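PDB 4ECM: glucose-1-phosphate thymidylyltransferase from Bacillus anthracis, which catalyses the transfer of a thymidylyl group from dTTP to glucose-1-phosphate, giving dTDP-glucose and pyrophosphate, probably as the first step of dTDP-L-rhamnose synthesis. Local coordinates for residues T42-L50 / T77-F88; Q149-Q158 / Y226-M237. All blocks are in the same frame, centred on the assembly; numbering follows the deposited sequence.

Contact 1 of 2, residues T42-L50 / T77-F88. With DAU (2'deoxy-thymidine-5'-diphospho-alpha-D-glucose), chain B; POP (pyrophosphate 2-), chain C.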
loop_
_atom_site.group_PDB
_atom_site.type_symbol
_atom_site.label_atom_id
_atom_site.label_comp_id
_atom_site.label_asym_id
_atom_site.label_seq_id
_atom_site.Cartn_x
_atom_site.Cartn_y
_atom_site.Cartn_z
ATOM N N THR A 42 7.718 -5.711 -12.540
ATOM C CA THR A 42 8.221 -5.302 -11.220
ATOM C C THR A 42 7.983 -3.810 -10.955
ATOM O O THR A 42 8.591 -3.229 -10.061
ATOM C CB THR A 42 9.753 -5.597 -11.058
ATOM O OG1 THR A 42 10.462 -5.106 -12.207
ATOM C CG2 THR A 42 10.024 -7.112 -10.878
ATOM N N LYS A 43 7.093 -3.200 -11.725
ATOM C CA LYS A 43 6.775 -1.774 -11.578
ATOM C C LYS A 43 6.213 -1.454 -10.212
ATOM O O LYS A 43 6.578 -0.460 -9.598
ATOM C CB LYS A 43 5.743 -1.365 -12.637
ATOM C CG LYS A 43 5.294 0.102 -12.614
ATOM C CD LYS A 43 4.431 0.396 -13.875
ATOM C CE LYS A 43 3.915 1.826 -13.957
ATOM N NZ LYS A 43 3.042 2.019 -15.188
ATOM N N VAL A 44 5.321 -2.309 -9.747
ATOM C CA VAL A 44 4.657 -2.118 -8.482
ATOM C C VAL A 44 5.122 -3.078 -7.395
ATOM O O VAL A 44 5.318 -2.672 -6.250
ATOM C CB VAL A 44 3.123 -2.322 -8.645
ATOM C CG1 VAL A 44 2.411 -2.304 -7.292
ATOM C CG2 VAL A 44 2.532 -1.275 -9.614
ATOM N N THR A 45 5.231 -4.346 -7.771
ATOM C CA THR A 45 5.434 -5.442 -6.827
ATOM C C THR A 45 6.738 -5.555 -6.033
ATOM O O THR A 45 6.788 -5.188 -4.861
ATOM C CB THR A 45 5.148 -6.779 -7.539
ATOM O OG1 THR A 45 3.782 -6.783 -7.988
ATOM C CG2 THR A 45 5.390 -7.965 -6.602
ATOM N N ASN A 46 7.757 -6.104 -6.675
ATOM C CA ASN A 46 9.052 -6.429 -6.062
ATOM C C ASN A 46 9.317 -7.838 -6.560
ATOM O O ASN A 46 8.472 -8.718 -6.414
ATOM C CB ASN A 46 9.032 -6.379 -4.534
ATOM C CG ASN A 46 10.392 -6.749 -3.916
ATOM O OD1 ASN A 46 10.718 -7.925 -3.741
ATOM N ND2 ASN A 46 11.175 -5.736 -3.568
ATOM N N LYS A 47 10.470 -8.043 -7.180
ATOM C CA LYS A 47 10.777 -9.320 -7.833
ATOM C C LYS A 47 10.553 -10.557 -6.972
ATOM O O LYS A 47 9.984 -11.520 -7.432
ATOM C CB LYS A 47 12.231 -9.287 -8.325
ATOM C CG LYS A 47 12.780 -10.626 -8.759
ATOM C CD LYS A 47 14.159 -10.528 -9.409
ATOM C CE LYS A 47 15.212 -9.962 -8.508
ATOM N NZ LYS A 47 16.591 -10.196 -9.065
ATOM N N HIS A 48 10.934 -10.471 -5.701
ATOM C CA HIS A 48 10.876 -11.595 -4.798
ATOM C C HIS A 48 9.484 -11.947 -4.324
ATOM O O HIS A 48 9.332 -12.876 -3.553
ATOM C CB HIS A 48 11.831 -11.360 -3.629
ATOM C CG HIS A 48 13.181 -10.908 -4.078
ATOM N ND1 HIS A 48 13.547 -9.579 -4.106
ATOM C CD2 HIS A 48 14.216 -11.597 -4.615
ATOM C CE1 HIS A 48 14.766 -9.479 -4.608
ATOM N NE2 HIS A 48 15.197 -10.690 -4.915
ATOM N N LEU A 49 8.481 -11.205 -4.775
ATOM C CA LEU A 49 7.112 -11.530 -4.461
ATOM C C LEU A 49 6.392 -12.030 -5.722
ATOM O O LEU A 49 5.189 -12.307 -5.683
ATOM C CB LEU A 49 6.378 -10.341 -3.855
ATOM C CG LEU A 49 6.985 -9.810 -2.558
ATOM C CD1 LEU A 49 6.146 -8.620 -2.027
ATOM C CD2 LEU A 49 7.109 -10.930 -1.491
ATOM N N LEU A 50 7.127 -12.155 -6.830
ATOM C CA LEU A 50 6.563 -12.704 -8.063
ATOM C C LEU A 50 6.468 -14.230 -7.940
ATOM O O LEU A 50 7.243 -14.863 -7.220
ATOM C CB LEU A 50 7.430 -12.343 -9.270
ATOM C CG LEU A 50 7.564 -10.852 -9.607
ATOM C CD1 LEU A 50 8.456 -10.676 -10.853
ATOM C CD2 LEU A 50 6.198 -10.206 -9.833
ATOM N N THR A 77 15.224 -5.538 2.342
ATOM C CA THR A 77 14.589 -5.092 1.100
ATOM C C THR A 77 14.528 -3.574 1.072
ATOM O O THR A 77 14.972 -2.915 2.011
ATOM C CB THR A 77 13.179 -5.717 0.893
ATOM O OG1 THR A 77 12.772 -5.546 -0.477
ATOM C CG2 THR A 77 12.152 -5.102 1.843
ATOM N N GLY A 78 14.015 -3.024 -0.023
ATOM C CA GLY A 78 13.891 -1.563 -0.181
ATOM C C GLY A 78 12.746 -0.985 0.638
ATOM O O GLY A 78 11.824 -1.690 1.027
ATOM N N LYS A 79 12.819 0.308 0.892
ATOM C CA LYS A 79 11.813 1.014 1.655
ATOM C C LYS A 79 10.397 0.856 1.070
ATOM O O LYS A 79 9.463 0.495 1.771
ATOM C CB LYS A 79 12.170 2.510 1.696
ATOM C CG LYS A 79 11.252 3.337 2.565
ATOM C CD LYS A 79 11.745 4.786 2.760
ATOM C CE LYS A 79 11.381 5.687 1.596
ATOM N NZ LYS A 79 11.797 7.101 1.844
ATOM N N GLU A 80 10.286 1.089 -0.231
ATOM C CA GLU A 80 9.015 0.986 -0.935
ATOM C C GLU A 80 8.438 -0.432 -0.907
ATOM O O GLU A 80 7.225 -0.612 -0.714
ATOM C CB GLU A 80 9.187 1.465 -2.385
ATOM C CG GLU A 80 10.449 0.937 -3.063
ATOM C CD GLU A 80 11.736 1.512 -2.450
ATOM O OE1 GLU A 80 12.735 0.776 -2.380
ATOM O OE2 GLU A 80 11.744 2.695 -2.033
ATOM N N HIS A 81 9.307 -1.430 -1.061
ATOM C CA HIS A 81 8.872 -2.823 -1.124
ATOM C C HIS A 81 8.519 -3.485 0.206
ATOM O O HIS A 81 7.843 -4.518 0.217
ATOM C CB HIS A 81 9.953 -3.699 -1.790
ATOM C CG HIS A 81 10.218 -3.368 -3.230
ATOM N ND1 HIS A 81 11.479 -3.089 -3.709
ATOM C CD2 HIS A 81 9.382 -3.262 -4.291
ATOM C CE1 HIS A 81 11.411 -2.843 -5.006
ATOM N NE2 HIS A 81 10.148 -2.927 -5.380
ATOM N N MET A 82 8.949 -2.899 1.320
ATOM C CA MET A 82 8.803 -3.551 2.630
ATOM C C MET A 82 7.365 -3.859 3.013
ATOM O O MET A 82 7.094 -4.890 3.602
ATOM C CB MET A 82 9.465 -2.707 3.717
ATOM C CG MET A 82 9.543 -3.383 5.063
ATOM S SD MET A 82 10.705 -4.744 5.116
ATOM C CE MET A 82 12.261 -3.850 4.988
ATOM N N GLY A 83 6.440 -2.979 2.668
ATOM C CA GLY A 83 5.033 -3.200 2.988
ATOM C C GLY A 83 4.526 -4.533 2.461
ATOM O O GLY A 83 3.935 -5.328 3.189
ATOM N N ASP A 84 4.774 -4.780 1.187
ATOM C CA ASP A 84 4.307 -6.004 0.537
ATOM C C ASP A 84 5.049 -7.227 1.030
ATOM O O ASP A 84 4.446 -8.262 1.238
ATOM C CB ASP A 84 4.419 -5.880 -0.976
ATOM C CG ASP A 84 3.356 -4.961 -1.575
ATOM O OD1 ASP A 84 2.331 -4.660 -0.908
ATOM O OD2 ASP A 84 3.539 -4.563 -2.739
ATOM N N VAL A 85 6.350 -7.099 1.256
ATOM C CA VAL A 85 7.126 -8.217 1.748
ATOM C C VAL A 85 6.610 -8.621 3.120
ATOM O O VAL A 85 6.360 -9.805 3.385
ATOM C CB VAL A 85 8.627 -7.890 1.793
ATOM C CG1 VAL A 85 9.399 -9.021 2.465
ATOM C CG2 VAL A 85 9.156 -7.610 0.365
ATOM N N VAL A 86 6.414 -7.637 3.987
ATOM C CA VAL A 86 5.900 -7.910 5.323
ATOM C C VAL A 86 4.464 -8.449 5.274
ATOM O O VAL A 86 4.110 -9.321 6.066
ATOM C CB VAL A 86 6.025 -6.677 6.224
ATOM C CG1 VAL A 86 5.310 -6.902 7.545
ATOM C CG2 VAL A 86 7.521 -6.356 6.452
ATOM N N SER A 87 3.637 -7.962 4.339
ATOM C CA SER A 87 2.282 -8.481 4.240
ATOM C C SER A 87 2.314 -9.960 3.950
ATOM O O SER A 87 1.445 -10.687 4.407
ATOM C CB SER A 87 1.450 -7.763 3.183
ATOM O OG SER A 87 1.286 -6.398 3.524
ATOM N N PHE A 88 3.282 -10.415 3.161
ATOM C CA PHE A 88 3.408 -11.871 2.915
ATOM C C PHE A 88 3.987 -12.642 4.089
ATOM O O PHE A 88 3.472 -13.706 4.461
ATOM C CB PHE A 88 4.342 -12.185 1.743
ATOM C CG PHE A 88 3.665 -12.318 0.423
ATOM C CD1 PHE A 88 3.014 -13.506 0.090
ATOM C CD2 PHE A 88 3.736 -11.298 -0.525
ATOM C CE1 PHE A 88 2.397 -13.659 -1.163
ATOM C CE2 PHE A 88 3.125 -11.442 -1.787
ATOM C CZ PHE A 88 2.453 -12.620 -2.105
HETATM O O6 DAU B . 22.770 -15.438 -8.876
HETATM C C6 DAU B . 24.125 -15.732 -8.532
HETATM C C5 DAU B . 24.986 -14.494 -8.738
HETATM O O5 DAU B . 24.413 -13.444 -7.963
HETATM C C4 DAU B . 26.442 -14.740 -8.331
HETATM O O4 DAU B . 27.041 -15.727 -9.162
HETATM C C3 DAU B . 27.285 -13.469 -8.404
HETATM O O3 DAU B . 28.603 -13.755 -7.888
HETATM C C2 DAU B . 26.589 -12.383 -7.574
HETATM O O2 DAU B . 27.279 -11.125 -7.689
HETATM C C1 DAU B . 25.138 -12.208 -8.002
HETATM O O1 DAU B . 25.104 -11.669 -9.318
HETATM P P2 DAU B . 23.807 -10.870 -9.851
HETATM O O3P DAU B . 22.693 -11.829 -10.199
HETATM O O4P DAU B . 24.303 -9.868 -10.856
HETATM O OPP DAU B . 23.319 -10.091 -8.520
HETATM P P DAU B . 22.015 -9.150 -8.507
HETATM O O1P DAU B . 21.000 -9.697 -9.481
HETATM O O2P DAU B . 22.469 -7.738 -8.601
HETATM O "O5'" DAU B . 21.420 -9.404 -7.030
HETATM C "C5'" DAU B . 20.829 -10.651 -6.728
HETATM C "C4'" DAU B . 19.946 -10.641 -5.480
HETATM O "O4'" DAU B . 20.493 -9.910 -4.384
HETATM C "C3'" DAU B . 18.554 -10.109 -5.742
HETATM O "O3'" DAU B . 17.664 -11.132 -5.285
HETATM C "C2'" DAU B . 18.419 -8.864 -4.899
HETATM C "C1'" DAU B . 19.563 -8.963 -3.900
HETATM N N11 DAU B . 20.377 -7.749 -3.725
HETATM C C61 DAU B . 21.022 -7.207 -4.866
HETATM C C51 DAU B . 21.510 -5.915 -4.853
HETATM C C5A DAU B . 22.293 -5.389 -6.038
HETATM C C21 DAU B . 20.056 -6.878 -2.667
HETATM O O21 DAU B . 19.378 -7.373 -1.621
HETATM N N31 DAU B . 20.523 -5.606 -2.619
HETATM C C41 DAU B . 21.226 -5.083 -3.657
HETATM O O41 DAU B . 21.668 -3.806 -3.601
HETATM P P1 POP C . 17.869 -5.646 -11.344
HETATM O O1 POP C . 18.096 -4.165 -11.504
HETATM O O2 POP C . 16.900 -6.163 -12.373
HETATM O O3 POP C . 19.195 -6.334 -11.522
HETATM O O POP C . 17.273 -5.913 -9.861
HETATM P P2 POP C . 17.896 -7.020 -8.851
HETATM O O4 POP C . 18.058 -8.322 -9.603
HETATM O O5 POP C . 16.945 -7.238 -7.702
HETATM O O6 POP C . 19.262 -6.588 -8.333
HETATM O O HOH W 1 10.805 -3.531 -8.037
#
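L49 brings both of its methyl groups against helix 82-89, and this is the tightly packed part of the contact. Its CD1 reaches CB of D84 at 3.4 Å, the two side chains crossing at about a right angle, and lies 4.0 Å from CG2 of V85. The L49 and F88 side chains run past each other in opposite directions, L49 CD2 coming 3.5 Å from F88 CD2. With L49 CG anti to the carbonyl carbon (chi1 -60°), the fork straddles one turn of the helix. Towards T42 the packing gives way to a water, which donates to T42 O and accepts a weak bond from H81 NE2; H81 is modelled in two conformers, as is N46, and their very close approach is doubtful. D84 and F88 also pack on V44 of the second subunit, so this edge joins a subunit interface. In the modelled conformer N46 closes an Asx turn, its OD1 accepting from H48 N and H48 ND1 on the same face of the amide. H48 NE2 is hydrogen-bonded to O3' of the deoxyribose of dTDP-glucose (2.5 Å; either could be the donor), and K47 NZ, salt-bridged to D132, lies against pyrophosphate O4 at a distance too short to be taken literally. One short 3-10 turn thus divides its chemistry: L49 supplies an apolar hold on the helix, and K47 and H48 supply polar groups to dTDP-glucose and pyrophosphate.

Contact 2 of 2, residues Q149-Q158 / Y226-M237; sequences QKEGAKVLLQ and YLKRGVLTYNEM
K154 arches over T233 and N235 of the neighbouring strand, its chain bent at chi3 (-69°) and again at chi4, which folds NZ back between their side chains. NZ donates to T233 OG1 at 2.8 Å and to N235 OD1 at 2.8 Å, the latter in the carbonyl plane on a lone pair, and forms a salt bridge with E145. Q149 and T233 approach from opposite directions, and Q149 OE1 accepts a hydrogen bond from T233 OG1 (2.8 Å), while Q149 NE2 donates in the amide plane to both E151 O and A153 O. Q149 NE2 and T233 N grip A153 O from opposite faces of its plane. On the far face of the strands A153 CB sits over the centre of the Y226 ring, a CH-pi contact 3.6 Å from the centroid; the Y226 hydroxyl is bonded to D199. L157 CD1 meets the Y234 ring obliquely, and M237 CE presses tightly on L156 CD1 at 3.4 Å. Where the two strands begin, R229 NH1 reaches E151 OE1 at 3.1 Å from above the carboxylate, the planes 61° apart; K201 and a water share that oxygen. A Schellman motif at G230 ends helix 219-228 and turns the chain into strand 232-236, which runs alongside 153-159 as a parallel edge pair that extends the Rossmann-like sheet of the nucleotidyltransferase fold, past antiparallel strand 190-198.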
loop_
_atom_site.group_PDB
_atom_site.type_symbol
_atom_site.label_atom_id
_atom_site.label_comp_id
_atom_site.label_asym_id
_atom_site.label_seq_id
_atom_site.Cartn_x
_atom_site.Cartn_y
_atom_site.Cartn_z
ATOM N N GLN A 149 33.401 -26.689 10.526
ATOM C CA GLN A 149 34.561 -25.999 9.976
ATOM C C GLN A 149 35.030 -24.986 11.016
ATOM O O GLN A 149 34.243 -24.163 11.465
ATOM C CB GLN A 149 34.173 -25.338 8.651
ATOM C CG GLN A 149 35.285 -24.611 7.932
ATOM C CD GLN A 149 34.800 -24.024 6.620
ATOM O OE1 GLN A 149 34.104 -24.692 5.865
ATOM N NE2 GLN A 149 35.178 -22.779 6.339
ATOM N N LYS A 150 36.306 -25.062 11.397
ATOM C CA LYS A 150 36.859 -24.228 12.455
ATOM C C LYS A 150 36.493 -22.764 12.308
ATOM O O LYS A 150 36.044 -22.144 13.259
ATOM C CB LYS A 150 38.388 -24.394 12.581
ATOM C CG LYS A 150 38.966 -23.558 13.729
ATOM C CD LYS A 150 40.359 -24.000 14.161
ATOM C CE LYS A 150 41.390 -23.861 13.052
ATOM N NZ LYS A 150 42.769 -24.144 13.559
ATOM N N GLU A 151 36.709 -22.216 11.123
ATOM C CA GLU A 151 36.320 -20.852 10.844
ATOM C C GLU A 151 36.232 -20.633 9.348
ATOM O O GLU A 151 36.503 -21.530 8.569
ATOM C CB GLU A 151 37.345 -19.876 11.412
ATOM C CG GLU A 151 38.697 -19.930 10.696
ATOM C CD GLU A 151 39.621 -18.801 11.119
ATOM O OE1 GLU A 151 39.195 -17.608 11.066
ATOM O OE2 GLU A 151 40.777 -19.114 11.486
ATOM N N GLY A 152 35.853 -19.422 8.957
ATOM C CA GLY A 152 35.846 -19.047 7.558
ATOM C C GLY A 152 34.511 -18.934 6.868
ATOM O O GLY A 152 33.553 -18.386 7.416
ATOM N N ALA A 153 34.469 -19.462 5.647
ATOM C CA ALA A 153 33.305 -19.382 4.801
ATOM C C ALA A 153 33.221 -20.596 3.909
ATOM O O ALA A 153 34.176 -21.397 3.815
ATOM C CB ALA A 153 33.369 -18.107 3.939
ATOM N N LYS A 154 32.078 -20.708 3.252
ATOM C CA LYS A 154 31.798 -21.773 2.311
ATOM C C LYS A 154 30.891 -21.238 1.206
ATOM O O LYS A 154 29.946 -20.489 1.466
ATOM C CB LYS A 154 31.124 -22.961 3.020
ATOM C CG LYS A 154 30.702 -24.111 2.089
ATOM C CD LYS A 154 30.034 -25.274 2.839
ATOM C CE LYS A 154 31.005 -26.069 3.754
ATOM N NZ LYS A 154 32.119 -26.782 3.058
ATOM N N VAL A 155 31.206 -21.617 -0.023
ATOM C CA VAL A 155 30.432 -21.241 -1.201
ATOM C C VAL A 155 29.977 -22.530 -1.865
ATOM O O VAL A 155 30.626 -23.590 -1.703
ATOM C CB VAL A 155 31.240 -20.355 -2.187
ATOM C CG1 VAL A 155 31.546 -19.007 -1.543
ATOM C CG2 VAL A 155 32.533 -21.054 -2.642
ATOM N N LEU A 156 28.848 -22.447 -2.569
ATOM C CA LEU A 156 28.244 -23.593 -3.245
ATOM C C LEU A 156 28.287 -23.329 -4.740
ATOM O O LEU A 156 27.845 -22.272 -5.199
ATOM C CB LEU A 156 26.807 -23.794 -2.777
ATOM C CG LEU A 156 26.620 -23.923 -1.259
ATOM C CD1 LEU A 156 25.142 -24.231 -0.906
ATOM C CD2 LEU A 156 27.555 -24.980 -0.664
ATOM N N LEU A 157 28.806 -24.298 -5.492
ATOM C CA LEU A 157 29.033 -24.145 -6.930
ATOM C C LEU A 157 28.074 -24.934 -7.813
ATOM O O LEU A 157 27.585 -26.005 -7.437
ATOM C CB LEU A 157 30.457 -24.581 -7.292
ATOM C CG LEU A 157 31.622 -23.991 -6.482
ATOM C CD1 LEU A 157 32.963 -24.519 -7.029
ATOM C CD2 LEU A 157 31.571 -22.471 -6.491
ATOM N N GLN A 158 27.819 -24.370 -8.991
ATOM C CA GLN A 158 27.009 -25.002 -10.014
ATOM C C GLN A 158 27.671 -24.849 -11.354
ATOM O O GLN A 158 28.028 -23.746 -11.748
ATOM C CB GLN A 158 25.632 -24.368 -10.116
ATOM C CG GLN A 158 24.603 -25.030 -9.268
ATOM C CD GLN A 158 24.112 -26.362 -9.852
ATOM O OE1 GLN A 158 23.645 -27.217 -9.130
ATOM N NE2 GLN A 158 24.199 -26.508 -11.147
ATOM N N TYR A 226 38.230 -14.208 2.164
ATOM C CA TYR A 226 38.276 -15.473 2.904
ATOM C C TYR A 226 39.208 -16.486 2.235
ATOM O O TYR A 226 39.906 -17.233 2.916
ATOM C CB TYR A 226 36.905 -16.103 3.004
ATOM C CG TYR A 226 35.984 -15.586 4.088
ATOM C CD1 TYR A 226 36.153 -15.982 5.414
ATOM C CD2 TYR A 226 34.891 -14.795 3.779
ATOM C CE1 TYR A 226 35.278 -15.569 6.406
ATOM C CE2 TYR A 226 34.000 -14.373 4.766
ATOM C CZ TYR A 226 34.197 -14.763 6.076
ATOM O OH TYR A 226 33.306 -14.362 7.054
ATOM N N LEU A 227 39.192 -16.509 0.896
ATOM C CA LEU A 227 40.028 -17.420 0.114
ATOM C C LEU A 227 41.521 -17.161 0.367
ATOM O O LEU A 227 42.255 -18.088 0.684
ATOM C CB LEU A 227 39.702 -17.313 -1.378
ATOM C CG LEU A 227 40.522 -18.188 -2.331
ATOM C CD1 LEU A 227 40.429 -19.669 -1.937
ATOM C CD2 LEU A 227 40.049 -17.965 -3.763
ATOM N N LYS A 228 41.954 -15.910 0.239
ATOM C CA LYS A 228 43.350 -15.543 0.506
ATOM C C LYS A 228 43.752 -15.863 1.933
ATOM O O LYS A 228 44.918 -16.088 2.205
ATOM C CB LYS A 228 43.607 -14.060 0.263
ATOM C CG LYS A 228 43.538 -13.637 -1.192
ATOM C CD LYS A 228 44.053 -12.211 -1.344
ATOM C CE LYS A 228 44.071 -11.768 -2.804
ATOM N NZ LYS A 228 44.786 -10.453 -2.962
ATOM N N ARG A 229 42.792 -15.855 2.856
ATOM C CA ARG A 229 43.105 -16.201 4.236
ATOM C C ARG A 229 43.188 -17.726 4.408
ATOM O O ARG A 229 43.545 -18.209 5.471
ATOM C CB ARG A 229 42.110 -15.569 5.208
ATOM C CG ARG A 229 42.229 -14.032 5.328
ATOM C CD ARG A 229 41.196 -13.431 6.324
ATOM N NE ARG A 229 41.242 -14.137 7.611
ATOM C CZ ARG A 229 40.218 -14.762 8.204
ATOM N NH1 ARG A 229 40.428 -15.403 9.353
ATOM N NH2 ARG A 229 38.989 -14.733 7.696
ATOM N N GLY A 230 42.866 -18.478 3.358
ATOM C CA GLY A 230 42.966 -19.932 3.406
ATOM C C GLY A 230 41.873 -20.620 4.218
ATOM O O GLY A 230 42.040 -21.777 4.621
ATOM N N VAL A 231 40.751 -19.931 4.440
ATOM C CA VAL A 231 39.651 -20.509 5.229
ATOM C C VAL A 231 38.302 -20.603 4.455
ATOM O O VAL A 231 37.232 -20.761 5.061
ATOM C CB VAL A 231 39.495 -19.759 6.568
ATOM C CG1 VAL A 231 40.810 -19.931 7.420
ATOM C CG2 VAL A 231 39.176 -18.277 6.328
ATOM N N LEU A 232 38.374 -20.523 3.130
ATOM C CA LEU A 232 37.202 -20.682 2.270
ATOM C C LEU A 232 37.118 -22.139 1.768
ATOM O O LEU A 232 38.101 -22.651 1.252
ATOM C CB LEU A 232 37.290 -19.772 1.045
ATOM C CG LEU A 232 36.094 -19.919 0.079
ATOM C CD1 LEU A 232 34.823 -19.448 0.759
ATOM C CD2 LEU A 232 36.314 -19.148 -1.231
ATOM N N THR A 233 35.959 -22.788 1.933
ATOM C CA THR A 233 35.738 -24.133 1.411
ATOM C C THR A 233 34.628 -24.059 0.383
ATOM O O THR A 233 33.936 -23.045 0.281
ATOM C CB THR A 233 35.342 -25.170 2.507
ATOM O OG1 THR A 233 34.090 -24.802 3.111
ATOM C CG2 THR A 233 36.463 -25.307 3.598
ATOM N N TYR A 234 34.465 -25.118 -0.402
ATOM C CA TYR A 234 33.381 -25.159 -1.357
ATOM C C TYR A 234 32.818 -26.550 -1.525
ATOM O O TYR A 234 33.452 -27.551 -1.184
ATOM C CB TYR A 234 33.824 -24.656 -2.726
ATOM C CG TYR A 234 34.689 -25.626 -3.478
ATOM C CD1 TYR A 234 34.135 -26.514 -4.397
ATOM C CD2 TYR A 234 36.066 -25.665 -3.268
ATOM C CE1 TYR A 234 34.937 -27.421 -5.095
ATOM C CE2 TYR A 234 36.867 -26.553 -3.957
ATOM C CZ TYR A 234 36.299 -27.433 -4.870
ATOM O OH TYR A 234 37.100 -28.317 -5.545
ATOM N N ASN A 235 31.606 -26.582 -2.054
ATOM C CA ASN A 235 30.936 -27.814 -2.401
ATOM C C ASN A 235 30.217 -27.615 -3.721
ATOM O O ASN A 235 29.682 -26.542 -3.990
ATOM C CB ASN A 235 29.898 -28.224 -1.361
ATOM C CG ASN A 235 30.483 -28.443 0.001
ATOM O OD1 ASN A 235 30.828 -27.488 0.699
ATOM N ND2 ASN A 235 30.530 -29.702 0.427
ATOM N N GLU A 236 30.216 -28.652 -4.544
ATOM C CA GLU A 236 29.486 -28.626 -5.781
ATOM C C GLU A 236 28.098 -29.130 -5.465
ATOM O O GLU A 236 27.945 -30.154 -4.820
ATOM C CB GLU A 236 30.136 -29.536 -6.812
ATOM C CG GLU A 236 31.553 -29.140 -7.165
ATOM C CD GLU A 236 32.138 -29.995 -8.291
ATOM O OE1 GLU A 236 31.435 -30.227 -9.309
ATOM O OE2 GLU A 236 33.314 -30.401 -8.154
ATOM N N MET A 237 27.092 -28.403 -5.914
ATOM C CA MET A 237 25.706 -28.778 -5.686
ATOM C C MET A 237 25.318 -29.929 -6.569
ATOM O O MET A 237 25.933 -30.144 -7.605
ATOM C CB MET A 237 24.768 -27.612 -6.001
ATOM C CG MET A 237 24.778 -26.496 -4.958
ATOM S SD MET A 237 23.538 -25.256 -5.356
ATOM C CE MET A 237 23.506 -24.341 -3.835
HETATM O O HOH W 2 37.211 -16.541 9.338
#

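From the N terminus the chain passes strand 25-30, then enters the loop carrying T42-L50. Contact 1 joins this loop to T77-F88, closing a loop that holds the 51-56 hairpin, helix 57-67 and strand 72-77. The chain then runs through strands 98-103 and 125-130 and helix 140-147 before contact 2 opens. Contact 2 closes a longer loop, pairing 149-158 with 226-237 after strands 167-172, 175-181 and 190-198 and most of helix 219-228. The two contacts follow one another in series, neither nesting nor crossing. The centres of contact 1 and contact 2 lie 32 Å apart, on opposite sides of the chain's centre; contact 1 fastens the ligand-binding loop to helix 82-89, contact 2 adds strand 232-236 to the sheet.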